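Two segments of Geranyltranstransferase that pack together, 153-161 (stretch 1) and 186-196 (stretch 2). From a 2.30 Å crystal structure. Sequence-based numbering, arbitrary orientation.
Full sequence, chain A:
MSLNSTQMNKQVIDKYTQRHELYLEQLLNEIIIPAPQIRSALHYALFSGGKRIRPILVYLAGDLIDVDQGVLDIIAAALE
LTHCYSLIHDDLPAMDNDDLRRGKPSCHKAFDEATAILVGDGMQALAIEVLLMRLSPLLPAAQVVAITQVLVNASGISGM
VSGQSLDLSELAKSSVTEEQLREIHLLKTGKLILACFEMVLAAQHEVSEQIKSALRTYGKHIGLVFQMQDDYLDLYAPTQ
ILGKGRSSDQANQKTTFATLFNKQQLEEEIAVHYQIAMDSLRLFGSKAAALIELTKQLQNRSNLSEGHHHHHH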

# COMPACT_ATOMS: atom_id res chain seq x y z
N ASN A 153 5.81 -4.56 7.06
CA ASN A 153 6.20 -4.12 8.41
C ASN A 153 7.18 -2.95 8.33
O ASN A 153 7.10 -2.02 9.14
CB ASN A 153 6.82 -5.26 9.23
CG ASN A 153 5.80 -6.30 9.70
OD1 ASN A 153 6.18 -7.37 10.18
ND2 ASN A 153 4.52 -5.99 9.57
N ALA A 154 8.10 -3.00 7.37
CA ALA A 154 9.13 -1.97 7.26
C ALA A 154 8.59 -0.68 6.65
O ALA A 154 9.09 0.41 6.94
CB ALA A 154 10.33 -2.49 6.46
N SER A 155 7.56 -0.81 5.82
CA SER A 155 7.04 0.31 5.03
C SER A 155 5.89 1.03 5.73
O SER A 155 5.59 2.18 5.42
CB SER A 155 6.56 -0.17 3.66
OG SER A 155 5.37 -0.91 3.80
N GLY A 156 5.26 0.35 6.68
CA GLY A 156 4.06 0.86 7.30
C GLY A 156 4.27 1.80 8.47
O GLY A 156 5.32 2.46 8.58
N ILE A 157 3.27 1.85 9.34
CA ILE A 157 3.23 2.81 10.45
C ILE A 157 4.20 2.50 11.59
O ILE A 157 4.55 3.39 12.36
CB ILE A 157 1.80 3.00 11.00
CG1 ILE A 157 1.23 1.70 11.56
CG2 ILE A 157 0.89 3.57 9.92
CD1 ILE A 157 -0.27 1.78 11.96
N SER A 158 4.65 1.24 11.67
CA SER A 158 5.66 0.84 12.64
C SER A 158 7.06 1.14 12.13
O SER A 158 8.04 0.96 12.85
CB SER A 158 5.54 -0.65 12.98
OG SER A 158 4.21 -0.99 13.39
N GLY A 159 7.15 1.61 10.88
CA GLY A 159 8.44 1.85 10.24
C GLY A 159 8.50 3.15 9.45
O GLY A 159 8.55 4.24 10.04
N MET A 160 8.49 3.02 8.12
CA MET A 160 8.71 4.13 7.17
C MET A 160 7.77 5.32 7.37
O MET A 160 8.23 6.47 7.41
CB MET A 160 8.67 3.59 5.71
CG MET A 160 8.41 4.59 4.56
SD MET A 160 8.66 3.89 2.89
CE MET A 160 10.32 4.37 2.67
N VAL A 161 6.48 5.04 7.54
CA VAL A 161 5.46 6.09 7.65
C VAL A 161 5.63 6.95 8.92
O VAL A 161 5.51 8.19 8.85
CB VAL A 161 4.03 5.49 7.52
CG1 VAL A 161 2.97 6.41 8.10
CG2 VAL A 161 3.74 5.16 6.03
N LEU A 186 16.33 5.30 11.16
CA LEU A 186 16.12 3.85 11.17
C LEU A 186 14.69 3.53 10.76
O LEU A 186 14.46 2.58 10.01
CB LEU A 186 16.43 3.25 12.56
CG LEU A 186 16.02 1.80 12.85
CD1 LEU A 186 16.67 0.79 11.89
CD2 LEU A 186 16.30 1.41 14.30
N LEU A 187 13.73 4.32 11.23
CA LEU A 187 12.34 4.08 10.87
C LEU A 187 12.07 4.47 9.42
O LEU A 187 11.39 3.73 8.71
CB LEU A 187 11.39 4.81 11.82
CG LEU A 187 11.40 4.43 13.30
CD1 LEU A 187 10.78 5.55 14.12
CD2 LEU A 187 10.70 3.10 13.55
N LYS A 188 12.63 5.59 8.98
CA LYS A 188 12.39 6.13 7.63
C LYS A 188 13.06 5.31 6.52
O LYS A 188 12.40 4.89 5.57
CB LYS A 188 12.80 7.60 7.54
CG LYS A 188 12.60 8.18 6.14
CD LYS A 188 12.86 9.67 6.08
CE LYS A 188 12.94 10.11 4.63
NZ LYS A 188 12.85 11.58 4.48
N THR A 189 14.37 5.09 6.64
CA THR A 189 15.12 4.37 5.62
C THR A 189 15.77 3.07 6.08
O THR A 189 15.93 2.14 5.28
CB THR A 189 16.18 5.26 4.96
OG1 THR A 189 16.84 6.02 5.96
CG2 THR A 189 15.53 6.20 3.95
N GLY A 190 16.15 3.02 7.36
CA GLY A 190 16.90 1.89 7.90
C GLY A 190 16.22 0.55 7.72
O GLY A 190 16.84 -0.43 7.26
N LYS A 191 14.93 0.51 8.06
CA LYS A 191 14.10 -0.70 7.98
C LYS A 191 13.88 -1.21 6.55
O LYS A 191 13.79 -2.42 6.33
CB LYS A 191 12.75 -0.47 8.65
CG LYS A 191 12.82 -0.15 10.13
CD LYS A 191 12.20 -1.22 10.98
CE LYS A 191 11.89 -0.67 12.36
NZ LYS A 191 10.68 -1.32 12.93
N LEU A 192 13.77 -0.28 5.60
CA LEU A 192 13.56 -0.66 4.20
C LEU A 192 14.83 -1.24 3.59
O LEU A 192 14.78 -2.25 2.90
CB LEU A 192 13.01 0.50 3.35
CG LEU A 192 12.33 0.09 2.04
CD1 LEU A 192 11.03 -0.67 2.31
CD2 LEU A 192 12.09 1.29 1.12
N ILE A 193 15.97 -0.58 3.84
CA ILE A 193 17.29 -1.12 3.47
C ILE A 193 17.55 -2.49 4.10
O ILE A 193 18.06 -3.40 3.43
CB ILE A 193 18.41 -0.11 3.80
CG1 ILE A 193 18.35 1.05 2.80
CG2 ILE A 193 19.78 -0.78 3.74
CD1 ILE A 193 19.03 2.32 3.25
N LEU A 194 17.16 -2.64 5.37
CA LEU A 194 17.27 -3.91 6.09
C LEU A 194 16.38 -4.99 5.46
O LEU A 194 16.76 -6.16 5.39
CB LEU A 194 16.89 -3.72 7.56
CG LEU A 194 17.58 -4.51 8.67
CD1 LEU A 194 19.09 -4.53 8.50
CD2 LEU A 194 17.20 -3.90 10.02
N ALA A 195 15.20 -4.57 4.98
CA ALA A 195 14.27 -5.46 4.27
C ALA A 195 14.86 -6.16 3.03
O ALA A 195 14.42 -7.26 2.69
CB ALA A 195 12.99 -4.73 3.92
N CYS A 196 15.85 -5.54 2.37
CA CYS A 196 16.55 -6.16 1.23
C CYS A 196 17.17 -7.48 1.63
O CYS A 196 17.05 -8.48 0.92
CB CYS A 196 17.66 -5.25 0.70
SG CYS A 196 17.13 -3.63 0.15

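Stretch 1 is a break between two helices, and it packs against one continuous helix, stretch 2. The two segments bury 431 Å² between them, both sides summed. Close backbone approach and apolar contact account for most of the interface, with one weak hydrogen bond across it.

Asn 153 lies in the last turn of the first helix. Its CB points sideways, the end of its side chain leads away from stretch 2, and it makes no contact.

Ala 154 is the first anchor. Its CB points toward stretch 2, and Ala 154 CB sits 3.5 Å from Lys 191 O. Ala 154 CB is also 3.8 Å from Lys 191 CB and 4.3 Å from Ala 195 CB. A methyl group suits this place, because the helix backbone itself lies against it. The CA atoms of Ala 154 and Lys 191 are 5.2 Å apart. Lys 191 O is not left unpaired by this apolar neighbour, since it accepts a hydrogen bond from Ala 195 N at 2.9 Å within its own helix.

Ser 155 is buried, but it does not touch stretch 2. Gly 156 is the first residue to leave helical geometry. It opens a type I beta turn that runs to Gly 159 and is closed by a hydrogen bond from Gly 159 N to Gly 156 O, 3.1 Å. Ile 157 is in this turn, and its side chain is out of reach of stretch 2.

Ser 158 contributes its backbone. Ser 158 O accepts a weak hydrogen bond from Lys 191 NZ at 3.5 Å. The long lysine side chain lets a residue that packs its CB against Ala 154 also reach this turn with its amino group. Ser 158 O is also 3.5 Å from Leu 187 CD2. Ser 158 OG is hydrogen-bonded elsewhere in the structure.

Gly 159 is the N-cap residue of the second helix and lies very close to stretch 2. Gly 159 C is 3.0 Å from Leu 187 O, and the CA atoms of Gly 159 and Leu 187 are 4.5 Å apart. An ideal CB on Gly 159 would lie 2.4 Å from Ala 154 O, a clash within stretch 1. Glycine avoids it.

Met 160 has the largest covered area in the contact. Met 160 N is 3.0 Å from Leu 187 O, but the angle is too poor for a hydrogen bond. Met 160 N instead donates to Ala 154 O at 2.9 Å, which ties the two ends of the break together. Met 160 CA makes a CA-H...O contact with Leu 187 O at 3.1 Å. Leu 187 O lies in the wider pi-type turn of stretch 2. The methionine side chain is extended through chi1 and chi2, both t, and turns at chi3 (-94°), which brings its CE against stretch 2. Met 160 CE comes within 3.6 Å of Lys 188 O and 3.9 Å of Leu 192 CD2. A long, flexible apolar chain suits this buried path.

Val 161 ends the stretch with its CB pointing away from stretch 2.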